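Local coordinates for bifunctional protein PutA (Bdellovibrio bacteriovorus, PDB 5UR2) that probably converts L-proline to L-glutamate in two steps, joining a flavin-dependent proline dehydrogenase to an NAD+-dependent L-glutamate gamma-semialdehyde dehydrogenase, at residues Ile206-Trp211 and Asp472-Ala477; Tyr466-Leu471 and Arg570-Leu575; Tyr627-Arg632 and Gln963-Ala968; Lys547-Val552 and Gly659-Met664. All coordinates share one frame; numbering follows the deposited sequence.

Overall arrangement
The four contacts form two pairs. Contacts 1 and 2 share one continuous run, Tyr-466 to Ala-477, and their centres are 16 Å apart. Contact 1 joins this run to the proline dehydrogenase barrel. Contact 2 joins it to a helix of the aldehyde dehydrogenase part. Contacts 3 and 4 lie in the aldehyde dehydrogenase part, with centres 13 Å apart, and meet where strands 623-638 and 661-665 adjoin. Near the latter's start, Asn-660 OD1 is 2.7 Å from Arg-632 N, a probable hydrogen bond. Contacts 2 and 4 come within about 12 Å at their nearest atoms. In contact 3 the side chain of Tyr-964 is about 10 Å from that of Glu-746, a predicted active-site residue.

Contact 1: Ile206-Trp211 and Asp472-Ala477; sequences IKDAAW and DFAVKA
Asp-208 and Trp-211 pack against Phe-473 and Ala-474. Asp-208 lies in the loop after strand 194-197 of the proline dehydrogenase beta/alpha barrel, and Trp-211 opens helix 211-232. Phe-473 and Ala-474 lie in a type I beta turn, Asp-472 to Val-475, just before helix 476-491. Asp-208 holds CG between its backbone N and carbonyl carbon (chi1 46°). Its CB lies 4.0 Å from Ala-474 CB, and its OD1 meets Phe-473 CB at 3.7 Å. The Asp-208 and Phe-473 side chains cross at about a right angle, with carboxylate and ring planes 66° apart. A water links the segments. It donates to Asp-208 OD2 at 3.0 Å and accepts from Phe-473 N at 2.7 Å. Asp-208 OD2 is also 4.2 Å from Asp-472 OD1, so the two like charges may raise each other's pKa. Ala-209 CB rests on Phe-473 CB at 3.8 Å. The Phe-473 ring leads away from the loop and meets Trp-587. Trp-211 has CG anti to its backbone N (chi1 -173°). The six-membered end of the indole approaches the turn, with CZ3 3.8 Å from Ala-474 CB. Its NE1 bonds to Glu-251. The turn is braced by an Asx turn: Asp-472 OD1 accepts from Ala-474 N at 3.1 Å, and the N-H comes from above the carboxylate plane.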
# COMPACT_ATOMS: atom_id res chain seq x y z
N ILE B 206 -43.17 9.80 4.47
CA ILE B 206 -43.09 10.24 3.08
C ILE B 206 -42.15 9.34 2.31
O ILE B 206 -41.03 9.05 2.74
CB ILE B 206 -42.65 11.71 3.02
CG1 ILE B 206 -43.74 12.59 3.63
CG2 ILE B 206 -42.34 12.10 1.58
CD1 ILE B 206 -43.30 14.04 3.83
N LYS B 207 -42.59 8.90 1.13
CA LYS B 207 -41.80 7.97 0.33
C LYS B 207 -41.94 8.38 -1.13
O LYS B 207 -43.01 8.20 -1.73
CB LYS B 207 -42.25 6.53 0.56
CG LYS B 207 -41.52 5.51 -0.27
CD LYS B 207 -40.02 5.44 0.08
CE LYS B 207 -39.38 4.29 -0.71
NZ LYS B 207 -37.95 4.12 -0.45
N ASP B 208 -40.87 8.90 -1.70
CA ASP B 208 -40.94 9.49 -3.03
C ASP B 208 -41.27 8.45 -4.09
O ASP B 208 -42.00 8.75 -5.05
CB ASP B 208 -39.59 10.14 -3.39
CG ASP B 208 -38.40 9.25 -3.05
OD1 ASP B 208 -38.56 8.01 -2.91
OD2 ASP B 208 -37.28 9.79 -2.98
N ALA B 209 -40.78 7.22 -3.93
CA ALA B 209 -41.08 6.18 -4.90
C ALA B 209 -42.58 5.92 -4.97
O ALA B 209 -43.11 5.58 -6.03
CB ALA B 209 -40.30 4.90 -4.56
N ALA B 210 -43.27 6.13 -3.86
CA ALA B 210 -44.73 6.11 -3.84
C ALA B 210 -45.26 7.54 -3.84
O ALA B 210 -45.94 7.99 -2.91
CB ALA B 210 -45.24 5.32 -2.64
N TRP B 211 -44.92 8.24 -4.92
CA TRP B 211 -45.16 9.67 -5.04
C TRP B 211 -46.64 10.00 -4.83
O TRP B 211 -46.98 10.84 -3.99
CB TRP B 211 -44.70 10.16 -6.40
CG TRP B 211 -44.76 11.64 -6.60
CD1 TRP B 211 -45.77 12.37 -7.18
CD2 TRP B 211 -43.74 12.59 -6.26
NE1 TRP B 211 -45.44 13.69 -7.21
CE2 TRP B 211 -44.20 13.86 -6.65
CE3 TRP B 211 -42.47 12.48 -5.66
CZ2 TRP B 211 -43.45 15.03 -6.47
CZ3 TRP B 211 -41.72 13.64 -5.48
CH2 TRP B 211 -42.22 14.89 -5.88
N ASP B 472 -32.75 8.69 -7.94
CA ASP B 472 -33.64 9.61 -7.22
C ASP B 472 -35.07 9.26 -7.60
O ASP B 472 -35.54 9.65 -8.68
CB ASP B 472 -33.30 11.06 -7.59
CG ASP B 472 -34.16 12.09 -6.83
OD1 ASP B 472 -34.96 11.71 -5.95
OD2 ASP B 472 -34.01 13.29 -7.11
N PHE B 473 -35.77 8.53 -6.73
CA PHE B 473 -37.12 8.12 -7.11
C PHE B 473 -38.15 9.24 -6.99
O PHE B 473 -39.33 9.02 -7.32
CB PHE B 473 -37.56 6.89 -6.30
CG PHE B 473 -37.00 5.59 -6.85
CD1 PHE B 473 -37.33 5.16 -8.12
CD2 PHE B 473 -36.16 4.79 -6.08
CE1 PHE B 473 -36.83 3.98 -8.63
CE2 PHE B 473 -35.65 3.60 -6.59
CZ PHE B 473 -35.99 3.20 -7.86
N ALA B 474 -37.72 10.45 -6.61
CA ALA B 474 -38.57 11.62 -6.77
C ALA B 474 -38.72 12.03 -8.24
O ALA B 474 -39.60 12.84 -8.56
CB ALA B 474 -38.02 12.79 -5.94
N VAL B 475 -37.87 11.51 -9.13
CA VAL B 475 -37.98 11.79 -10.56
C VAL B 475 -39.04 10.88 -11.18
O VAL B 475 -38.89 9.65 -11.20
CB VAL B 475 -36.63 11.63 -11.27
CG1 VAL B 475 -36.78 11.94 -12.76
CG2 VAL B 475 -35.57 12.55 -10.65
N LYS B 476 -40.10 11.48 -11.71
CA LYS B 476 -41.22 10.69 -12.22
C LYS B 476 -40.78 9.72 -13.31
O LYS B 476 -41.28 8.59 -13.39
CB LYS B 476 -42.30 11.62 -12.74
CG LYS B 476 -43.50 10.90 -13.32
CD LYS B 476 -44.59 11.90 -13.69
CE LYS B 476 -45.84 11.19 -14.14
NZ LYS B 476 -46.92 12.18 -14.32
N ALA B 477 -39.87 10.16 -14.19
CA ALA B 477 -39.41 9.29 -15.27
C ALA B 477 -38.74 8.03 -14.76
O ALA B 477 -38.80 6.98 -15.41
CB ALA B 477 -38.47 10.06 -16.20
O HOH W 1 -34.91 8.34 -4.17

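Contact 2: Tyr466-Leu471 and Arg570-Leu575; sequences YNEPLL and RDRFKL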
# COMPACT_ATOMS: atom_id res chain seq x y z
N TYR B 466 -14.85 7.48 -7.54
CA TYR B 466 -16.16 7.99 -7.14
C TYR B 466 -17.16 6.85 -7.16
O TYR B 466 -17.13 6.00 -8.05
CB TYR B 466 -16.64 9.14 -8.05
CG TYR B 466 -15.81 10.38 -7.87
CD1 TYR B 466 -14.64 10.59 -8.62
CD2 TYR B 466 -16.16 11.31 -6.90
CE1 TYR B 466 -13.86 11.72 -8.41
CE2 TYR B 466 -15.39 12.47 -6.69
CZ TYR B 466 -14.23 12.66 -7.44
OH TYR B 466 -13.48 13.79 -7.20
N ASN B 467 -18.05 6.85 -6.17
CA ASN B 467 -19.12 5.87 -6.14
C ASN B 467 -20.22 6.21 -7.14
O ASN B 467 -20.48 7.37 -7.44
CB ASN B 467 -19.72 5.81 -4.74
CG ASN B 467 -18.74 5.32 -3.71
OD1 ASN B 467 -17.95 6.10 -3.16
ND2 ASN B 467 -18.80 4.02 -3.42
N GLU B 468 -20.89 5.17 -7.62
CA GLU B 468 -22.02 5.34 -8.53
C GLU B 468 -23.21 6.00 -7.82
O GLU B 468 -23.63 5.53 -6.75
CB GLU B 468 -22.43 3.97 -9.07
CG GLU B 468 -23.68 3.99 -9.92
CD GLU B 468 -23.46 4.56 -11.31
OE1 GLU B 468 -22.29 4.68 -11.76
OE2 GLU B 468 -24.46 4.89 -11.96
N PRO B 469 -23.79 7.05 -8.39
CA PRO B 469 -24.97 7.66 -7.78
C PRO B 469 -26.16 6.71 -7.79
O PRO B 469 -26.37 5.97 -8.75
CB PRO B 469 -25.26 8.89 -8.67
CG PRO B 469 -24.00 9.14 -9.42
CD PRO B 469 -23.32 7.80 -9.58
N LEU B 470 -26.93 6.74 -6.71
CA LEU B 470 -28.16 5.97 -6.68
C LEU B 470 -29.28 6.75 -7.36
O LEU B 470 -29.19 7.96 -7.55
CB LEU B 470 -28.58 5.64 -5.25
CG LEU B 470 -27.54 4.81 -4.47
CD1 LEU B 470 -28.09 4.33 -3.13
CD2 LEU B 470 -27.06 3.64 -5.33
N LEU B 471 -30.34 6.04 -7.70
CA LEU B 471 -31.46 6.69 -8.35
C LEU B 471 -32.19 7.62 -7.38
O LEU B 471 -32.26 7.38 -6.16
CB LEU B 471 -32.43 5.63 -8.88
CG LEU B 471 -32.04 4.79 -10.08
CD1 LEU B 471 -33.03 3.65 -10.29
CD2 LEU B 471 -31.98 5.68 -11.34
N ARG B 570 -26.27 0.44 -17.94
CA ARG B 570 -27.31 0.47 -18.97
C ARG B 570 -28.55 -0.32 -18.53
O ARG B 570 -29.69 0.10 -18.81
CB ARG B 570 -26.74 -0.09 -20.27
CG ARG B 570 -27.73 -0.15 -21.44
CD ARG B 570 -27.18 -1.12 -22.50
NE ARG B 570 -27.34 -2.52 -22.09
CZ ARG B 570 -26.65 -3.54 -22.61
NH1 ARG B 570 -25.74 -3.31 -23.55
NH2 ARG B 570 -26.87 -4.78 -22.21
N ASP B 571 -28.37 -1.47 -17.88
CA ASP B 571 -29.51 -2.33 -17.57
C ASP B 571 -30.02 -2.12 -16.14
O ASP B 571 -30.67 -3.01 -15.58
CB ASP B 571 -29.13 -3.79 -17.82
CG ASP B 571 -28.95 -4.08 -19.32
OD1 ASP B 571 -29.25 -3.19 -20.13
OD2 ASP B 571 -28.50 -5.19 -19.71
N ARG B 572 -29.77 -0.94 -15.57
CA ARG B 572 -30.02 -0.71 -14.15
C ARG B 572 -31.43 -1.13 -13.73
O ARG B 572 -31.59 -1.87 -12.76
CB ARG B 572 -29.79 0.76 -13.81
CG ARG B 572 -29.64 0.96 -12.32
CD ARG B 572 -29.74 2.41 -11.96
NE ARG B 572 -29.27 2.66 -10.60
CZ ARG B 572 -28.13 3.26 -10.30
NH1 ARG B 572 -27.31 3.66 -11.27
NH2 ARG B 572 -27.80 3.47 -9.03
N PHE B 573 -32.46 -0.68 -14.45
CA PHE B 573 -33.83 -0.94 -14.03
C PHE B 573 -34.18 -2.42 -14.15
O PHE B 573 -34.88 -2.97 -13.29
CB PHE B 573 -34.80 -0.08 -14.83
CG PHE B 573 -34.72 1.37 -14.47
CD1 PHE B 573 -35.40 1.86 -13.37
CD2 PHE B 573 -33.92 2.23 -15.20
CE1 PHE B 573 -35.30 3.18 -13.01
CE2 PHE B 573 -33.82 3.57 -14.85
CZ PHE B 573 -34.51 4.04 -13.75
N LYS B 574 -33.69 -3.09 -15.20
CA LYS B 574 -33.96 -4.51 -15.34
C LYS B 574 -33.30 -5.30 -14.20
O LYS B 574 -33.88 -6.27 -13.69
CB LYS B 574 -33.46 -4.98 -16.72
CG LYS B 574 -33.88 -6.38 -17.13
CD LYS B 574 -33.37 -6.73 -18.54
CE LYS B 574 -33.83 -8.14 -18.99
NZ LYS B 574 -33.13 -9.26 -18.29
N LEU B 575 -32.12 -4.85 -13.76
CA LEU B 575 -31.42 -5.51 -12.66
C LEU B 575 -32.13 -5.27 -11.33
O LEU B 575 -32.18 -6.18 -10.50
CB LEU B 575 -29.97 -5.02 -12.59
CG LEU B 575 -29.13 -5.40 -13.81
CD1 LEU B 575 -27.75 -4.73 -13.79
CD2 LEU B 575 -29.01 -6.92 -13.88
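Arg-572 and Leu-471 bury the most surface here, with Phe-573 next. The irregular segment that leads from helix 440-444 to helix 476-491 packs on the first turn of helix 572-583, which belongs to the aldehyde dehydrogenase fold and carries Arg-572 and Phe-573. The Arg-572 chain is extended from CG to NE, with CG anti to the backbone N (chi1 -163°). It slides past Leu-471 in the opposite direction, and Leu-471 CG lies 3.5 Å from Arg-572 NE. The guanidinium is gripped at several points. NH1 forms a salt bridge to Glu-468 OE2 at 3.2 Å, on the anti side of the carboxylate. That oxygen sits almost in the guanidinium plane, 4° out of it. NH2 donates to Pro-469 O at 2.9 Å, with the acceptor tilted 32° from the same plane. NE pairs with Asp-591 of helix 587-611, whose other oxygen takes the backbone N-H of Leu-471. Asp-591 thus holds both sides of the contact together. Leu-471 also spreads its two methyls on the tip of the Phe-573 ring. CD2 of Leu-471 is 3.9 Å from Phe-573 CZ, and CD1 of Leu-471 is 3.6 Å from Phe-573 CE1.

Contact 3: Tyr627-Arg632 and Gln963-Ala968; sequences YIYKSR and QYMEPA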
# COMPACT_ATOMS: atom_id res chain seq x y z
N TYR B 627 9.10 -5.43 -6.62
CA TYR B 627 8.04 -6.14 -5.92
C TYR B 627 6.79 -6.08 -6.79
O TYR B 627 6.39 -5.00 -7.25
CB TYR B 627 7.81 -5.49 -4.55
CG TYR B 627 6.94 -6.23 -3.55
CD1 TYR B 627 7.48 -7.25 -2.75
CD2 TYR B 627 5.62 -5.86 -3.33
CE1 TYR B 627 6.71 -7.89 -1.80
CE2 TYR B 627 4.84 -6.51 -2.39
CZ TYR B 627 5.39 -7.52 -1.62
OH TYR B 627 4.63 -8.16 -0.68
N ILE B 628 6.22 -7.25 -7.09
CA ILE B 628 5.11 -7.37 -8.04
C ILE B 628 4.06 -8.31 -7.44
O ILE B 628 4.28 -8.95 -6.42
CB ILE B 628 5.58 -7.91 -9.42
CG1 ILE B 628 6.15 -9.34 -9.25
CG2 ILE B 628 6.61 -7.00 -10.06
CD1 ILE B 628 6.52 -10.05 -10.56
N TYR B 629 2.90 -8.39 -8.11
CA TYR B 629 1.85 -9.33 -7.75
C TYR B 629 1.57 -10.28 -8.91
O TYR B 629 1.64 -9.88 -10.08
CB TYR B 629 0.57 -8.60 -7.33
CG TYR B 629 0.78 -7.85 -6.05
CD1 TYR B 629 0.69 -8.50 -4.82
CD2 TYR B 629 1.16 -6.52 -6.06
CE1 TYR B 629 0.93 -7.81 -3.63
CE2 TYR B 629 1.40 -5.83 -4.89
CZ TYR B 629 1.28 -6.48 -3.69
OH TYR B 629 1.53 -5.78 -2.54
N LYS B 630 1.28 -11.53 -8.55
CA LYS B 630 0.90 -12.61 -9.46
C LYS B 630 -0.50 -13.11 -9.12
O LYS B 630 -0.94 -13.04 -7.97
CB LYS B 630 1.86 -13.81 -9.34
CG LYS B 630 3.32 -13.56 -9.80
CD LYS B 630 4.17 -14.79 -9.37
CE LYS B 630 5.62 -14.78 -9.90
NZ LYS B 630 5.70 -14.81 -11.38
N SER B 631 -1.20 -13.65 -10.12
CA SER B 631 -2.45 -14.34 -9.85
C SER B 631 -2.18 -15.68 -9.17
O SER B 631 -1.04 -16.17 -9.15
CB SER B 631 -3.23 -14.54 -11.14
OG SER B 631 -2.45 -15.25 -12.07
N ARG B 632 -3.22 -16.29 -8.62
CA ARG B 632 -3.10 -17.57 -7.90
C ARG B 632 -3.62 -18.78 -8.66
O ARG B 632 -3.00 -19.84 -8.61
CB ARG B 632 -3.81 -17.49 -6.53
CG ARG B 632 -3.35 -16.36 -5.63
CD ARG B 632 -3.80 -16.53 -4.16
NE ARG B 632 -2.95 -17.48 -3.43
CZ ARG B 632 -3.36 -18.65 -2.95
NH1 ARG B 632 -4.62 -19.04 -3.10
NH2 ARG B 632 -2.50 -19.45 -2.31
N GLN B 963 -5.55 -10.16 -1.66
CA GLN B 963 -5.89 -11.49 -1.17
C GLN B 963 -6.07 -12.50 -2.30
O GLN B 963 -5.99 -13.71 -2.07
CB GLN B 963 -7.18 -11.43 -0.34
CG GLN B 963 -7.04 -10.74 1.01
CD GLN B 963 -6.34 -11.61 2.03
OE1 GLN B 963 -5.12 -11.58 2.15
NE2 GLN B 963 -7.11 -12.45 2.72
N TYR B 964 -6.36 -12.01 -3.51
CA TYR B 964 -6.52 -12.85 -4.69
C TYR B 964 -5.22 -13.01 -5.46
O TYR B 964 -5.24 -13.55 -6.57
CB TYR B 964 -7.60 -12.26 -5.61
CG TYR B 964 -8.98 -12.29 -4.98
CD1 TYR B 964 -9.41 -11.26 -4.15
CD2 TYR B 964 -9.83 -13.36 -5.20
CE1 TYR B 964 -10.68 -11.29 -3.57
CE2 TYR B 964 -11.09 -13.40 -4.65
CZ TYR B 964 -11.51 -12.37 -3.83
OH TYR B 964 -12.77 -12.47 -3.28
N MET B 965 -4.09 -12.59 -4.89
CA MET B 965 -2.81 -12.56 -5.58
C MET B 965 -1.72 -13.09 -4.65
O MET B 965 -1.97 -13.35 -3.47
CB MET B 965 -2.48 -11.13 -6.09
CG MET B 965 -3.50 -10.64 -7.09
SD MET B 965 -3.12 -9.07 -7.90
CE MET B 965 -2.92 -8.00 -6.49
N GLU B 966 -0.53 -13.31 -5.22
CA GLU B 966 0.69 -13.63 -4.51
C GLU B 966 1.70 -12.52 -4.73
O GLU B 966 1.90 -12.07 -5.86
CB GLU B 966 1.32 -14.96 -4.97
CG GLU B 966 0.59 -16.22 -4.56
CD GLU B 966 0.66 -16.46 -3.09
OE1 GLU B 966 1.72 -16.13 -2.48
OE2 GLU B 966 -0.34 -16.97 -2.53
N PRO B 967 2.38 -12.07 -3.68
CA PRO B 967 3.49 -11.14 -3.86
C PRO B 967 4.70 -11.87 -4.41
O PRO B 967 4.92 -13.05 -4.12
CB PRO B 967 3.77 -10.64 -2.44
CG PRO B 967 3.44 -11.88 -1.58
CD PRO B 967 2.26 -12.53 -2.27
N ALA B 968 5.49 -11.17 -5.22
CA ALA B 968 6.71 -11.74 -5.76
C ALA B 968 7.76 -10.65 -5.92
O ALA B 968 7.45 -9.46 -5.94
CB ALA B 968 6.45 -12.44 -7.10
O HOH W 2 0.41 -19.62 -1.45
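Ala-968 and Pro-967 fit against side chains of strand 627-631 on the two faces of an antiparallel pair. Four backbone hydrogen bonds hold the strands, two each at the hydrogen-bonded pairs Ile-628 with Ala-968 and Lys-630 with Glu-966. On the face of these pairs, the small methyl of Ala-968 enters a notch between two longer side chains. Its CB is 3.8 Å from Ile-628 CG1 and 3.7 Å from Lys-630 CE. On the other face, the Pro-967 ring is the bump, and it lies against the side chains of both Tyr-627 and Tyr-629. Its CB touches Tyr-627 OH at 3.2 Å and, more loosely, Tyr-629 CE1 at 4.2 Å. The two tyrosine hydroxyls hydrogen-bond to Asp-959 of the second subunit. The Met-965 chain bends at its end (chi3 -56°), and its CE abuts Tyr-629 CB at 3.6 Å. Its sulfur makes an oblique Met-aromatic contact with that ring. Beyond the paired region, the Arg-632 chain bends at chi3 (79°). Its NE forms a salt bridge to Glu-966 OE2 at 2.8 Å, using the anti lone pair of that oxygen. A water bridges Arg-632 NH2 and the same oxygen, and NH1 bonds to Thr-712 O. Lys-630, Arg-632 and Glu-966 also pack on the second subunit. The strand pairing and the contacts with the second subunit are consistent with the oligomerisation flap of the aldehyde dehydrogenase fold.

Contact 4: Lys547-Val552 and Gly659-Met664; sequences KTWKNV and GNTVVM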
# COMPACT_ATOMS: atom_id res chain seq x y z
N LYS B 547 -4.59 -20.81 -17.91
CA LYS B 547 -3.28 -20.89 -18.58
C LYS B 547 -3.03 -19.70 -19.50
O LYS B 547 -1.89 -19.22 -19.60
CB LYS B 547 -3.20 -22.21 -19.36
CG LYS B 547 -1.90 -22.45 -20.09
CD LYS B 547 -1.99 -23.68 -20.99
CE LYS B 547 -0.60 -24.10 -21.50
NZ LYS B 547 0.37 -24.23 -20.37
N THR B 548 -4.06 -19.20 -20.18
CA THR B 548 -3.90 -18.03 -21.03
C THR B 548 -4.42 -16.75 -20.39
O THR B 548 -3.85 -15.68 -20.62
CB THR B 548 -4.60 -18.24 -22.38
OG1 THR B 548 -5.96 -18.66 -22.17
CG2 THR B 548 -3.86 -19.29 -23.23
N TRP B 549 -5.48 -16.82 -19.58
CA TRP B 549 -6.02 -15.61 -18.98
C TRP B 549 -5.03 -14.95 -18.03
O TRP B 549 -5.01 -13.72 -17.92
CB TRP B 549 -7.31 -15.94 -18.23
CG TRP B 549 -7.92 -14.80 -17.43
CD1 TRP B 549 -7.91 -14.67 -16.06
CD2 TRP B 549 -8.61 -13.65 -17.94
NE1 TRP B 549 -8.55 -13.51 -15.70
CE2 TRP B 549 -8.99 -12.87 -16.84
CE3 TRP B 549 -8.94 -13.21 -19.22
CZ2 TRP B 549 -9.70 -11.68 -16.98
CZ3 TRP B 549 -9.63 -12.02 -19.35
CH2 TRP B 549 -10.01 -11.28 -18.24
N LYS B 550 -4.20 -15.74 -17.34
CA LYS B 550 -3.21 -15.19 -16.42
C LYS B 550 -2.17 -14.32 -17.12
O LYS B 550 -1.47 -13.54 -16.46
CB LYS B 550 -2.51 -16.33 -15.68
CG LYS B 550 -1.48 -17.11 -16.54
CD LYS B 550 -1.01 -18.38 -15.81
CE LYS B 550 0.02 -19.14 -16.64
NZ LYS B 550 0.37 -20.45 -16.01
N ASN B 551 -2.08 -14.42 -18.45
CA ASN B 551 -1.18 -13.59 -19.24
C ASN B 551 -1.89 -12.45 -19.97
O ASN B 551 -1.22 -11.70 -20.69
CB ASN B 551 -0.44 -14.48 -20.25
CG ASN B 551 0.45 -15.49 -19.58
OD1 ASN B 551 1.04 -15.20 -18.54
ND2 ASN B 551 0.52 -16.68 -20.13
N VAL B 552 -3.20 -12.31 -19.83
CA VAL B 552 -3.83 -11.12 -20.42
C VAL B 552 -3.36 -9.89 -19.66
O VAL B 552 -3.40 -9.89 -18.41
CB VAL B 552 -5.37 -11.24 -20.39
CG1 VAL B 552 -6.00 -9.92 -20.85
CG2 VAL B 552 -5.86 -12.40 -21.29
N GLY B 659 -6.40 -11.66 -12.50
CA GLY B 659 -5.81 -12.68 -13.34
C GLY B 659 -6.22 -14.10 -13.00
O GLY B 659 -5.63 -15.04 -13.55
N ASN B 660 -7.14 -14.29 -12.07
CA ASN B 660 -7.62 -15.63 -11.78
C ASN B 660 -8.81 -15.98 -12.66
O ASN B 660 -9.48 -15.10 -13.21
CB ASN B 660 -7.98 -15.75 -10.31
CG ASN B 660 -6.84 -15.33 -9.40
OD1 ASN B 660 -5.89 -16.10 -9.17
ND2 ASN B 660 -6.92 -14.09 -8.88
N THR B 661 -9.09 -17.27 -12.78
CA THR B 661 -10.36 -17.70 -13.35
C THR B 661 -11.30 -18.11 -12.22
O THR B 661 -10.88 -18.26 -11.07
CB THR B 661 -10.18 -18.82 -14.38
OG1 THR B 661 -9.58 -19.96 -13.76
CG2 THR B 661 -9.26 -18.34 -15.52
N VAL B 662 -12.58 -18.27 -12.55
CA VAL B 662 -13.64 -18.31 -11.55
C VAL B 662 -14.65 -19.40 -11.86
O VAL B 662 -15.08 -19.56 -13.01
CB VAL B 662 -14.36 -16.94 -11.48
CG1 VAL B 662 -15.59 -17.05 -10.58
CG2 VAL B 662 -13.42 -15.86 -10.99
N VAL B 663 -15.05 -20.15 -10.84
CA VAL B 663 -16.28 -20.92 -10.85
C VAL B 663 -17.18 -20.32 -9.78
O VAL B 663 -16.83 -20.35 -8.59
CB VAL B 663 -16.05 -22.41 -10.58
CG1 VAL B 663 -17.40 -23.15 -10.63
CG2 VAL B 663 -15.05 -22.99 -11.58
N MET B 664 -18.30 -19.74 -10.18
CA MET B 664 -19.19 -19.11 -9.22
C MET B 664 -20.40 -20.02 -8.99
O MET B 664 -21.01 -20.52 -9.95
CB MET B 664 -19.62 -17.71 -9.65
CG MET B 664 -20.33 -17.62 -10.99
SD MET B 664 -21.04 -15.97 -11.18
CE MET B 664 -21.04 -15.77 -12.94
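Trp-549 turns its indole toward the Gly-659 to Thr-661 backbone, where helix 532-549 meets strand 661-665. This is helix-on-sheet packing in the Rossmann-type part of the aldehyde dehydrogenase. Trp-549 has CG anti to its backbone N (chi1 174°). The five-membered end of the indole leads, with CD1 3.4 Å from Gly-659 O. Asn-660 N lies in the indole plane, at its edge. The indole NE1 hydrogen-bonds to Ala-656 O in the last turn of helix 646-657. NE1 is also 3.1 Å from Asn-660 O. Gly-659 closes that helix in a Schellman motif with positive phi (95°). Its backbone angles are of the kind glycine takes up easily. Lys-550 lies beside this glycine, with CA 3.8 Å from Gly-659 O, and its chain leads away from the contact. Thr-661 splits its branches between two tasks. OG1 sits between the backbone N and the carbonyl carbon (chi1 60°) and bonds to Ala-542 O of helix 532-549. The methyl covers the start of the tryptophan side chain. CG2 of Thr-661 is 4.1 Å from Trp-549 CB and 3.9 Å from Trp-549 CD1.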